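Long-range contacts in beta-glucosidase (Pseudoalteromonas sp., PDB 3F95), which probably hydrolyses beta-1,3- and beta-1,4-glucans from their ends as a whole enzyme, the piece described here being its extra C-terminal beta-sandwich domain: residues 61-66 / 154-159; 17-22 / 72-77; 115-120 / 134-139; 90-95 / 124-129. All coordinates share one frame; numbering follows the deposited sequence.

Contact 1: 61-66 / 154-159; sequences FNWRAQ and LRITSQ
Trp63 and Ile156 meet across strands 61-63 and 154-158, whose axes pass 8.9 Å apart with their directions 33° from each other. This is the face-to-face packing of a beta sandwich: strand 58-63 belongs to the mixed sheet, strand 149-158 to the antiparallel one, and the indole of Trp63 lies between the two sheets. The CZ2-CH2 edge of its six-membered ring reaches the isoleucine, CZ2 lying 3.6 Å from CG2 of Ile156, and the two side chains cross at about a right angle. The carbonyl oxygen of Ile156 sits at the same edge, close to the ring plane. Over one face comes Ser158, its CB 4.2 Å from the centre of the five-membered ring of Trp63 and 13° off the normal, a CH-pi contact. The polar ends of both residues look outside this pair: Trp63 NE1 bonds to Ala67 O and Ser158 OG to Gly101 O. Beyond the strands the chains close up, and Gln66 CA sends a CA-H...O contact of 3.4 Å to Ser158 O. The Gln66 side chain bends at chi2 (69°), which sets CD, and the amide end meets Thr157 at a slant, NE2 3.3 Å from its methyl CG2.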
# COMPACT_ATOMS: atom_id res chain seq x y z
N PHE A 61 -2.01 5.76 8.22
CA PHE A 61 -3.31 5.09 8.25
C PHE A 61 -3.48 4.38 9.59
O PHE A 61 -2.59 3.64 10.03
CB PHE A 61 -3.40 4.11 7.08
CG PHE A 61 -3.28 4.77 5.72
CD1 PHE A 61 -4.40 5.34 5.11
CD2 PHE A 61 -2.06 4.80 5.04
CE1 PHE A 61 -4.30 5.93 3.85
CE2 PHE A 61 -1.94 5.39 3.78
CZ PHE A 61 -3.06 5.98 3.18
N ASN A 62 -4.64 4.57 10.24
CA ASN A 62 -4.93 3.94 11.53
C ASN A 62 -6.20 3.11 11.37
O ASN A 62 -7.23 3.67 10.96
CB ASN A 62 -5.16 5.00 12.61
CG ASN A 62 -3.92 5.80 12.94
OD1 ASN A 62 -2.81 5.27 12.99
ND2 ASN A 62 -4.10 7.10 13.18
N TRP A 63 -6.12 1.80 11.61
CA TRP A 63 -7.27 0.90 11.61
C TRP A 63 -7.71 0.71 13.07
O TRP A 63 -6.90 0.33 13.94
CB TRP A 63 -6.88 -0.49 11.14
CG TRP A 63 -6.74 -0.70 9.66
CD1 TRP A 63 -7.61 -1.36 8.86
CD2 TRP A 63 -5.66 -0.25 8.81
NE1 TRP A 63 -7.15 -1.38 7.58
CE2 TRP A 63 -5.95 -0.71 7.52
CE3 TRP A 63 -4.46 0.44 9.04
CZ2 TRP A 63 -5.09 -0.49 6.42
CZ3 TRP A 63 -3.60 0.70 7.94
CH2 TRP A 63 -3.93 0.23 6.66
N ARG A 64 -9.00 0.95 13.32
CA ARG A 64 -9.61 0.63 14.61
C ARG A 64 -10.68 -0.43 14.51
O ARG A 64 -11.14 -0.95 15.54
CB ARG A 64 -10.16 1.90 15.27
CG ARG A 64 -9.07 2.87 15.64
CD ARG A 64 -9.67 4.12 16.20
NE ARG A 64 -10.24 3.82 17.50
CZ ARG A 64 -11.39 4.31 17.94
NH1 ARG A 64 -12.10 5.13 17.15
NH2 ARG A 64 -11.83 3.98 19.14
N ALA A 65 -11.08 -0.77 13.28
CA ALA A 65 -11.95 -1.92 13.02
C ALA A 65 -11.68 -2.42 11.61
O ALA A 65 -10.97 -1.77 10.85
CB ALA A 65 -13.44 -1.56 13.19
N GLN A 66 -12.27 -3.57 11.30
CA GLN A 66 -12.17 -4.20 9.98
C GLN A 66 -12.29 -3.22 8.81
O GLN A 66 -13.32 -2.57 8.66
CB GLN A 66 -13.24 -5.28 9.85
CG GLN A 66 -13.17 -6.00 8.53
CD GLN A 66 -11.93 -6.89 8.39
OE1 GLN A 66 -11.39 -7.38 9.38
NE2 GLN A 66 -11.50 -7.10 7.16
N LEU A 154 -2.11 -1.67 -4.48
CA LEU A 154 -1.95 -2.33 -3.20
C LEU A 154 -3.24 -2.30 -2.38
O LEU A 154 -4.05 -1.38 -2.51
CB LEU A 154 -0.79 -1.72 -2.39
CG LEU A 154 -0.91 -0.36 -1.73
CD1 LEU A 154 -1.55 -0.42 -0.34
CD2 LEU A 154 0.49 0.31 -1.63
N ARG A 155 -3.41 -3.28 -1.51
CA ARG A 155 -4.56 -3.32 -0.63
C ARG A 155 -4.07 -3.85 0.71
O ARG A 155 -3.39 -4.88 0.75
CB ARG A 155 -5.64 -4.22 -1.23
CG ARG A 155 -6.89 -4.36 -0.37
CD ARG A 155 -7.81 -5.48 -0.89
NE ARG A 155 -8.10 -5.32 -2.30
CZ ARG A 155 -8.22 -6.31 -3.17
NH1 ARG A 155 -8.07 -7.59 -2.80
NH2 ARG A 155 -8.49 -6.02 -4.43
N ILE A 156 -4.35 -3.12 1.78
CA ILE A 156 -3.99 -3.58 3.13
C ILE A 156 -5.29 -3.73 3.92
O ILE A 156 -6.07 -2.80 4.02
CB ILE A 156 -3.03 -2.60 3.83
CG1 ILE A 156 -1.71 -2.50 3.02
CG2 ILE A 156 -2.77 -3.06 5.29
CD1 ILE A 156 -0.85 -1.33 3.44
N THR A 157 -5.49 -4.92 4.46
CA THR A 157 -6.69 -5.25 5.24
C THR A 157 -6.30 -5.67 6.65
O THR A 157 -5.38 -6.50 6.85
CB THR A 157 -7.49 -6.36 4.53
OG1 THR A 157 -7.76 -5.95 3.18
CG2 THR A 157 -8.81 -6.59 5.25
N SER A 158 -7.00 -5.11 7.64
CA SER A 158 -6.75 -5.41 9.05
C SER A 158 -7.93 -4.91 9.90
O SER A 158 -8.85 -4.27 9.38
CB SER A 158 -5.42 -4.78 9.51
OG SER A 158 -5.02 -5.24 10.82
N GLN A 159 -7.91 -5.21 11.20
CA GLN A 159 -8.91 -4.67 12.14
C GLN A 159 -8.27 -3.68 13.09
O GLN A 159 -8.93 -2.83 13.67
CB GLN A 159 -9.54 -5.79 12.98
CG GLN A 159 -10.24 -6.85 12.17
CD GLN A 159 -10.76 -7.98 13.03
OE1 GLN A 159 -10.08 -9.00 13.21
NE2 GLN A 159 -11.96 -7.81 13.57

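Contact 2: 17-22 / 72-77; sequences NMTWQL and SYLEPT
The ring of Tyr73 is covered on both faces. Met18 lies over one of them, its methyl CE above the centre at 3.9 Å from the ring centroid and 7° off the normal, while CB of Thr77 covers the opposite face toward the rim. At the edge, near the ring plane, Asn17 ND2 stands 3.7 Å from Tyr73 CD1, the amide turned 53° against the ring. The methionine and tyrosine side chains run side by side in the same direction. A bend at chi3 of Met18 (-65°) puts CE over the ring, with SD oblique to it in a Met-aromatic contact, 3.4 Å from Tyr73 CD1. An alanine in place of Tyr73 would probably open a gap between Met18 and Thr77, each left without the ring that separates them. Met18 and Tyr73 sit on strands 18-24 and 67-73, antiparallel neighbours in one sheet of the beta sandwich; Thr77 comes from strand 76-78, past the corner. Met18 and Tyr73 form a non-hydrogen-bonded pair, and Leu9 packs against both; Thr19 and Ser72, on the other face, are the hydrogen-bonded pair, with Thr19 N giving to Ser72 O at 2.9 Å and Ser72 N to Thr19 O at 2.8 Å. At the corner, Leu74 N bonds to Asn17 O at 2.8 Å, and Asn17 ND2 makes a weak bond of 3.1 Å to Thr77 OG1.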
# COMPACT_ATOMS: atom_id res chain seq x y z
N ASN A 17 -4.38 8.94 -12.61
CA ASN A 17 -5.31 7.82 -12.57
C ASN A 17 -5.37 7.09 -11.23
O ASN A 17 -5.90 5.99 -11.19
CB ASN A 17 -4.92 6.82 -13.72
CG ASN A 17 -5.95 5.71 -13.97
OD1 ASN A 17 -7.17 5.88 -13.79
ND2 ASN A 17 -5.45 4.55 -14.46
N MET A 18 -4.87 7.69 -10.14
CA MET A 18 -4.81 7.00 -8.84
C MET A 18 -5.61 7.67 -7.72
O MET A 18 -5.71 8.91 -7.68
CB MET A 18 -3.37 6.77 -8.34
CG MET A 18 -2.35 6.28 -9.35
SD MET A 18 -2.77 4.70 -10.05
CE MET A 18 -2.67 3.61 -8.63
N THR A 19 -6.14 6.86 -6.81
CA THR A 19 -6.76 7.35 -5.57
C THR A 19 -6.43 6.42 -4.44
O THR A 19 -6.18 5.24 -4.64
CB THR A 19 -8.31 7.09 -5.40
OG1 THR A 19 -8.89 6.35 -6.46
CG2 THR A 19 -9.05 8.23 -4.88
N TRP A 20 -6.56 6.96 -3.22
CA TRP A 20 -6.64 6.11 -2.05
C TRP A 20 -8.12 5.70 -1.92
O TRP A 20 -9.06 6.47 -2.27
CB TRP A 20 -6.25 6.89 -0.80
CG TRP A 20 -4.84 7.44 -0.82
CD1 TRP A 20 -4.47 8.72 -0.98
CD2 TRP A 20 -3.63 6.68 -0.64
NE1 TRP A 20 -3.09 8.83 -0.95
CE2 TRP A 20 -2.55 7.59 -0.71
CE3 TRP A 20 -3.37 5.32 -0.44
CZ2 TRP A 20 -1.20 7.18 -0.59
CZ3 TRP A 20 -2.02 4.91 -0.31
CH2 TRP A 20 -0.97 5.85 -0.38
N GLN A 21 -8.33 4.48 -1.44
CA GLN A 21 -9.68 3.97 -1.19
C GLN A 21 -9.76 3.46 0.23
O GLN A 21 -9.02 2.54 0.60
CB GLN A 21 -10.03 2.82 -2.16
CG GLN A 21 -10.31 3.26 -3.57
CD GLN A 21 -11.07 2.23 -4.41
OE1 GLN A 21 -12.03 1.59 -3.97
NE2 GLN A 21 -10.66 2.11 -5.66
N LEU A 22 -10.68 4.01 1.02
CA LEU A 22 -10.85 3.60 2.42
C LEU A 22 -12.20 2.88 2.52
O LEU A 22 -13.25 3.53 2.37
CB LEU A 22 -10.82 4.81 3.34
CG LEU A 22 -9.48 5.53 3.65
CD1 LEU A 22 -8.85 6.13 2.40
CD2 LEU A 22 -9.67 6.63 4.72
N SER A 72 -5.45 2.70 -5.59
CA SER A 72 -6.22 2.07 -6.66
C SER A 72 -6.27 2.92 -7.93
O SER A 72 -6.12 4.14 -7.88
CB SER A 72 -7.63 1.72 -6.16
OG SER A 72 -8.43 2.88 -6.04
N TYR A 73 -6.44 2.24 -9.06
CA TYR A 73 -6.55 2.89 -10.35
C TYR A 73 -8.02 3.32 -10.54
O TYR A 73 -8.94 2.59 -10.18
CB TYR A 73 -6.16 1.90 -11.47
CG TYR A 73 -4.70 1.50 -11.47
CD1 TYR A 73 -3.75 2.23 -12.17
CD2 TYR A 73 -4.27 0.36 -10.78
CE1 TYR A 73 -2.41 1.86 -12.19
CE2 TYR A 73 -2.92 -0.01 -10.80
CZ TYR A 73 -2.01 0.75 -11.50
OH TYR A 73 -0.66 0.38 -11.50
N LEU A 74 -8.23 4.50 -11.09
CA LEU A 74 -9.60 5.00 -11.25
C LEU A 74 -10.41 4.12 -12.22
O LEU A 74 -11.61 3.91 -12.03
CB LEU A 74 -9.61 6.50 -11.55
CG LEU A 74 -9.28 7.31 -10.26
CD1 LEU A 74 -9.12 8.78 -10.54
CD2 LEU A 74 -10.34 7.10 -9.18
N GLU A 75 -9.72 3.55 -13.21
CA GLU A 75 -10.31 2.48 -14.03
C GLU A 75 -9.30 1.36 -14.15
O GLU A 75 -8.11 1.64 -14.16
CB GLU A 75 -10.71 3.00 -15.41
CG GLU A 75 -9.56 3.58 -16.21
CD GLU A 75 -9.95 3.91 -17.64
OE1 GLU A 75 -9.11 3.70 -18.53
OE2 GLU A 75 -11.09 4.39 -17.86
N PRO A 76 -9.77 0.10 -14.22
CA PRO A 76 -8.87 -1.04 -14.43
C PRO A 76 -7.82 -0.75 -15.50
O PRO A 76 -8.13 -0.26 -16.60
CB PRO A 76 -9.80 -2.17 -14.87
CG PRO A 76 -11.23 -1.64 -14.76
CD PRO A 76 -11.17 -0.34 -14.04
N THR A 77 -6.57 -1.07 -15.17
CA THR A 77 -5.42 -0.74 -15.97
C THR A 77 -4.54 -1.98 -16.05
O THR A 77 -4.07 -2.46 -15.02
CB THR A 77 -4.67 0.43 -15.30
OG1 THR A 77 -5.56 1.55 -15.17
CG2 THR A 77 -3.43 0.85 -16.09

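Contact 3: 115-120 / 134-139; sequences RDIDFS and LAIPLH
Arg115 turns the edge of its guanidinium to the backbone of Pro137 and slants past Ile136. The two strands face each other across the beta sandwich, 113-118 in the antiparallel sheet and 132-137 in the mixed one, their axes 9.3 Å apart, so side chains bridge the gap. Bends at chi2 (-70°) and chi3 (-52°) fold the arginine, and its NH1 donates to Pro137 O at 2.9 Å. That bond is nearly straight, 167° at the hydrogen, with the oxygen close to the guanidinium plane and the donor placed on one of its lone pairs. The same NH1 also bonds to Leu181 O, so two carbonyl groups grip one nitrogen of this buried arginine and would probably help to offset the charge of the guanidinium. CD of the Pro137 ring lies 3.6 Å from Arg115 NH1. Over one guanidinium face sits Ile117 CD1, toward the rim, from the arginine's own strand. A methionine in place of Arg115 would probably leave the carbonyl oxygens of Pro137 and Leu181 without this shared donor inside the protein. Next to the polar group the packing is apolar: Ile117 and Ile136 meet through their methyl groups at a slant, CD1 of Ile117 standing 3.9 Å from CG2 of Ile136.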
# COMPACT_ATOMS: atom_id res chain seq x y z
N ARG A 115 0.45 -10.64 -5.71
CA ARG A 115 1.04 -11.07 -4.44
C ARG A 115 0.03 -10.96 -3.32
O ARG A 115 -0.78 -10.03 -3.30
CB ARG A 115 2.28 -10.24 -4.07
CG ARG A 115 3.44 -10.30 -5.06
CD ARG A 115 4.17 -11.67 -5.09
NE ARG A 115 4.58 -12.13 -3.77
CZ ARG A 115 5.64 -11.71 -3.08
NH1 ARG A 115 6.47 -10.77 -3.56
NH2 ARG A 115 5.86 -12.23 -1.89
N ASP A 116 0.10 -11.92 -2.40
CA ASP A 116 -0.74 -11.94 -1.22
C ASP A 116 0.18 -12.25 -0.02
O ASP A 116 0.64 -13.39 0.13
CB ASP A 116 -1.83 -13.01 -1.39
CG ASP A 116 -2.93 -12.90 -0.35
OD1 ASP A 116 -4.12 -13.13 -0.71
OD2 ASP A 116 -2.64 -12.61 0.83
N ILE A 117 0.48 -11.24 0.79
CA ILE A 117 1.55 -11.37 1.79
C ILE A 117 0.96 -11.11 3.16
O ILE A 117 0.44 -10.04 3.39
CB ILE A 117 2.69 -10.32 1.52
CG1 ILE A 117 3.35 -10.57 0.15
CG2 ILE A 117 3.71 -10.26 2.71
CD1 ILE A 117 4.18 -9.41 -0.38
N ASP A 118 1.08 -12.08 4.09
CA ASP A 118 0.68 -11.81 5.47
C ASP A 118 1.69 -10.88 6.16
O ASP A 118 2.92 -10.99 5.94
CB ASP A 118 0.57 -13.10 6.28
CG ASP A 118 -0.41 -14.08 5.69
OD1 ASP A 118 -1.53 -13.66 5.30
OD2 ASP A 118 -0.04 -15.27 5.61
N PHE A 119 1.19 -9.99 7.01
CA PHE A 119 2.13 -9.13 7.75
C PHE A 119 3.13 -9.93 8.58
O PHE A 119 4.26 -9.48 8.78
CB PHE A 119 1.41 -8.07 8.60
CG PHE A 119 1.12 -6.78 7.83
CD1 PHE A 119 0.46 -6.81 6.60
CD2 PHE A 119 1.52 -5.55 8.33
CE1 PHE A 119 0.21 -5.61 5.88
CE2 PHE A 119 1.26 -4.35 7.62
CZ PHE A 119 0.61 -4.40 6.39
N SER A 120 2.72 -11.10 9.06
CA SER A 120 3.63 -11.95 9.86
C SER A 120 4.92 -12.28 9.11
O SER A 120 5.96 -12.48 9.73
CB SER A 120 2.91 -13.23 10.29
OG SER A 120 2.48 -13.96 9.16
N LEU A 134 10.63 -1.12 0.99
CA LEU A 134 10.27 -2.50 0.67
C LEU A 134 10.13 -2.66 -0.85
O LEU A 134 9.45 -1.85 -1.51
CB LEU A 134 8.94 -2.87 1.36
CG LEU A 134 8.85 -2.72 2.89
CD1 LEU A 134 7.44 -3.11 3.38
CD2 LEU A 134 9.94 -3.62 3.57
N ALA A 135 10.81 -3.66 -1.41
CA ALA A 135 10.68 -3.99 -2.82
C ALA A 135 9.91 -5.30 -2.96
O ALA A 135 10.28 -6.32 -2.39
CB ALA A 135 12.06 -4.05 -3.55
N ILE A 136 8.78 -5.26 -3.66
CA ILE A 136 7.91 -6.43 -3.74
C ILE A 136 7.87 -7.02 -5.15
O ILE A 136 7.23 -6.47 -6.04
CB ILE A 136 6.46 -6.11 -3.25
CG1 ILE A 136 6.52 -5.55 -1.83
CG2 ILE A 136 5.62 -7.37 -3.33
CD1 ILE A 136 5.22 -4.91 -1.34
N PRO A 137 8.58 -8.15 -5.35
CA PRO A 137 8.58 -8.73 -6.70
C PRO A 137 7.15 -9.08 -7.07
O PRO A 137 6.41 -9.65 -6.26
CB PRO A 137 9.46 -9.97 -6.58
CG PRO A 137 9.70 -10.18 -5.08
CD PRO A 137 9.39 -8.91 -4.38
N LEU A 138 6.75 -8.71 -8.28
CA LEU A 138 5.36 -8.91 -8.71
C LEU A 138 5.08 -10.36 -9.11
O LEU A 138 3.94 -10.82 -9.06
CB LEU A 138 5.00 -7.94 -9.84
CG LEU A 138 5.07 -6.45 -9.45
CD1 LEU A 138 4.65 -5.55 -10.61
CD2 LEU A 138 4.22 -6.14 -8.20
N HIS A 139 6.13 -11.07 -9.49
CA HIS A 139 5.92 -12.44 -9.93
C HIS A 139 6.79 -13.47 -9.22
O HIS A 139 8.00 -13.32 -9.12
CB HIS A 139 6.02 -12.52 -11.44
CG HIS A 139 4.90 -11.82 -12.15
ND1 HIS A 139 4.98 -10.50 -12.54
CD2 HIS A 139 3.66 -12.23 -12.49
CE1 HIS A 139 3.85 -10.14 -13.12
NE2 HIS A 139 3.03 -11.17 -13.10

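Contact 4: 90-95 / 124-129; sequences LKMRID and QLMADK
Met126, Lys129 and Ile94 carry most of this contact, in which the short, weakly bonded helix 123-126 and the type I turn from Met126 to Lys129 pack against the end of strand 87-94 in the mixed sheet of the beta sandwich. Met126 points at the strand. Its chain bends at chi2 and at chi3 (-72°), the second bend setting the methyl CE against the strand, 3.3 Å from Met92 O and 3.9 Å from Met92 CB. Ile94 meets the same side chain at both ends, CG1 near CE and CD1 3.9 Å from Met126 CG, and the two side chains cross at about a right angle. Around this cluster His132 also touches Met126.

Lys129 is the residue that leaves the helical path, with a positive phi of 58°. Its aliphatic chain lies over the backbone of Ile94 and Asp95, with CG 3.4 Å from Ile94 O and CE 3.3 Å from Asp95 O, so that methylene groups rather than the amine do the touching here. From the strand, the methylenes CG and CD of Arg93 come up to the carbonyl oxygen of Lys129. A water finishes the join, accepting from Ile94 N at 2.9 Å and donating to Met126 O at 2.7 Å; that oxygen also takes the turn's own hydrogen bond from Lys129 N, at 3.0 Å.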
# COMPACT_ATOMS: atom_id res chain seq x y z
N LEU A 90 7.83 0.57 -2.17
CA LEU A 90 7.22 1.58 -1.32
C LEU A 90 8.05 1.74 -0.06
O LEU A 90 8.81 0.86 0.29
CB LEU A 90 5.77 1.20 -0.96
CG LEU A 90 5.55 -0.02 -0.02
CD1 LEU A 90 4.15 -0.00 0.61
CD2 LEU A 90 5.76 -1.31 -0.73
N LYS A 91 7.92 2.88 0.62
CA LYS A 91 8.45 2.98 1.97
C LYS A 91 7.28 2.78 2.94
O LYS A 91 6.16 3.26 2.69
CB LYS A 91 9.14 4.32 2.19
CG LYS A 91 10.34 4.53 1.21
CD LYS A 91 11.03 5.87 1.45
CE LYS A 91 12.26 6.02 0.50
NZ LYS A 91 11.79 6.10 -0.92
N MET A 92 7.53 2.05 4.01
CA MET A 92 6.48 1.79 5.03
C MET A 92 7.10 1.90 6.41
O MET A 92 8.29 1.56 6.60
CB MET A 92 5.88 0.41 4.81
CG MET A 92 4.74 0.06 5.79
SD MET A 92 4.12 -1.60 5.63
CE MET A 92 3.21 -1.45 4.08
N ARG A 93 6.32 2.38 7.38
CA ARG A 93 6.70 2.34 8.79
C ARG A 93 5.49 1.75 9.53
O ARG A 93 4.36 2.23 9.35
CB ARG A 93 6.96 3.76 9.29
CG ARG A 93 7.25 3.88 10.78
CD ARG A 93 7.49 5.33 11.18
NE ARG A 93 6.25 6.11 11.02
CZ ARG A 93 6.14 7.43 11.08
NH1 ARG A 93 7.21 8.19 11.29
NH2 ARG A 93 4.95 8.00 10.91
N ILE A 94 5.70 0.71 10.32
CA ILE A 94 4.58 0.14 11.08
C ILE A 94 4.76 0.57 12.52
O ILE A 94 5.60 0.00 13.23
CB ILE A 94 4.51 -1.39 10.93
CG1 ILE A 94 4.38 -1.75 9.43
CG2 ILE A 94 3.32 -1.98 11.77
CD1 ILE A 94 4.30 -3.28 9.20
N ASP A 95 4.00 1.58 12.95
CA ASP A 95 4.14 2.06 14.33
C ASP A 95 3.30 1.29 15.35
O ASP A 95 3.63 1.27 16.53
CB ASP A 95 3.91 3.55 14.42
CG ASP A 95 2.56 3.95 13.92
OD1 ASP A 95 2.28 3.74 12.71
OD2 ASP A 95 1.77 4.48 14.72
N GLN A 124 9.05 -8.96 11.68
CA GLN A 124 10.27 -8.76 12.46
C GLN A 124 11.11 -7.66 11.86
O GLN A 124 11.58 -6.80 12.58
CB GLN A 124 11.04 -10.06 12.66
CG GLN A 124 10.41 -10.97 13.71
CD GLN A 124 10.69 -10.52 15.15
OE1 GLN A 124 10.14 -9.51 15.63
NE2 GLN A 124 11.54 -11.27 15.85
N LEU A 125 11.27 -7.65 10.54
CA LEU A 125 12.07 -6.60 9.93
C LEU A 125 11.47 -5.19 10.08
O LEU A 125 12.20 -4.19 10.00
CB LEU A 125 12.40 -6.95 8.47
CG LEU A 125 11.35 -7.07 7.38
CD1 LEU A 125 11.11 -5.70 6.70
CD2 LEU A 125 11.83 -8.09 6.36
N MET A 126 10.16 -5.11 10.32
CA MET A 126 9.45 -3.86 10.57
C MET A 126 9.36 -3.45 12.07
O MET A 126 8.89 -2.36 12.40
CB MET A 126 8.03 -3.95 9.99
CG MET A 126 7.97 -4.23 8.47
SD MET A 126 8.86 -3.06 7.43
CE MET A 126 7.83 -1.60 7.55
N ALA A 127 9.78 -4.35 12.96
CA ALA A 127 9.45 -4.26 14.38
C ALA A 127 10.13 -3.10 15.09
O ALA A 127 9.72 -2.71 16.20
CB ALA A 127 9.78 -5.59 15.09
N ASP A 128 11.16 -2.53 14.46
CA ASP A 128 11.81 -1.34 15.01
C ASP A 128 10.93 -0.07 14.90
O ASP A 128 11.30 0.98 15.42
CB ASP A 128 13.19 -1.09 14.39
CG ASP A 128 13.16 -0.84 12.89
OD1 ASP A 128 12.05 -0.68 12.32
OD2 ASP A 128 14.25 -0.80 12.26
N LYS A 129 9.77 -0.19 14.24
CA LYS A 129 8.83 0.93 14.03
C LYS A 129 9.50 2.10 13.30
O LYS A 129 9.10 3.26 13.45
CB LYS A 129 8.22 1.41 15.36
CG LYS A 129 7.46 0.32 16.11
CD LYS A 129 6.83 0.84 17.39
CE LYS A 129 6.05 -0.26 18.10
NZ LYS A 129 6.97 -1.29 18.67
O HOH W 1 8.37 -0.31 10.73

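From the N terminus, contact 2 opens at 17-22 and closes at 72-77, pairing neighbouring strands of one sheet. Before it closes, contact 1 opens at 61-66, so the two cross; Phe61 packs on Trp20 where they meet. Contact 1 closes last, at 154-159, and joins the two sheets across the core. Within its long loop lie the other two: contact 4 opens at 90-95, contact 3 at 115-120, then contact 4 closes at 124-129 and contact 3 at 134-139, a second crossing. Contact 3 again bridges the sheets, while contact 4 packs the short helix on a strand end. Phe119 touches both Ile156 and Ile94, bringing contacts 1, 3 and 4 together in the core.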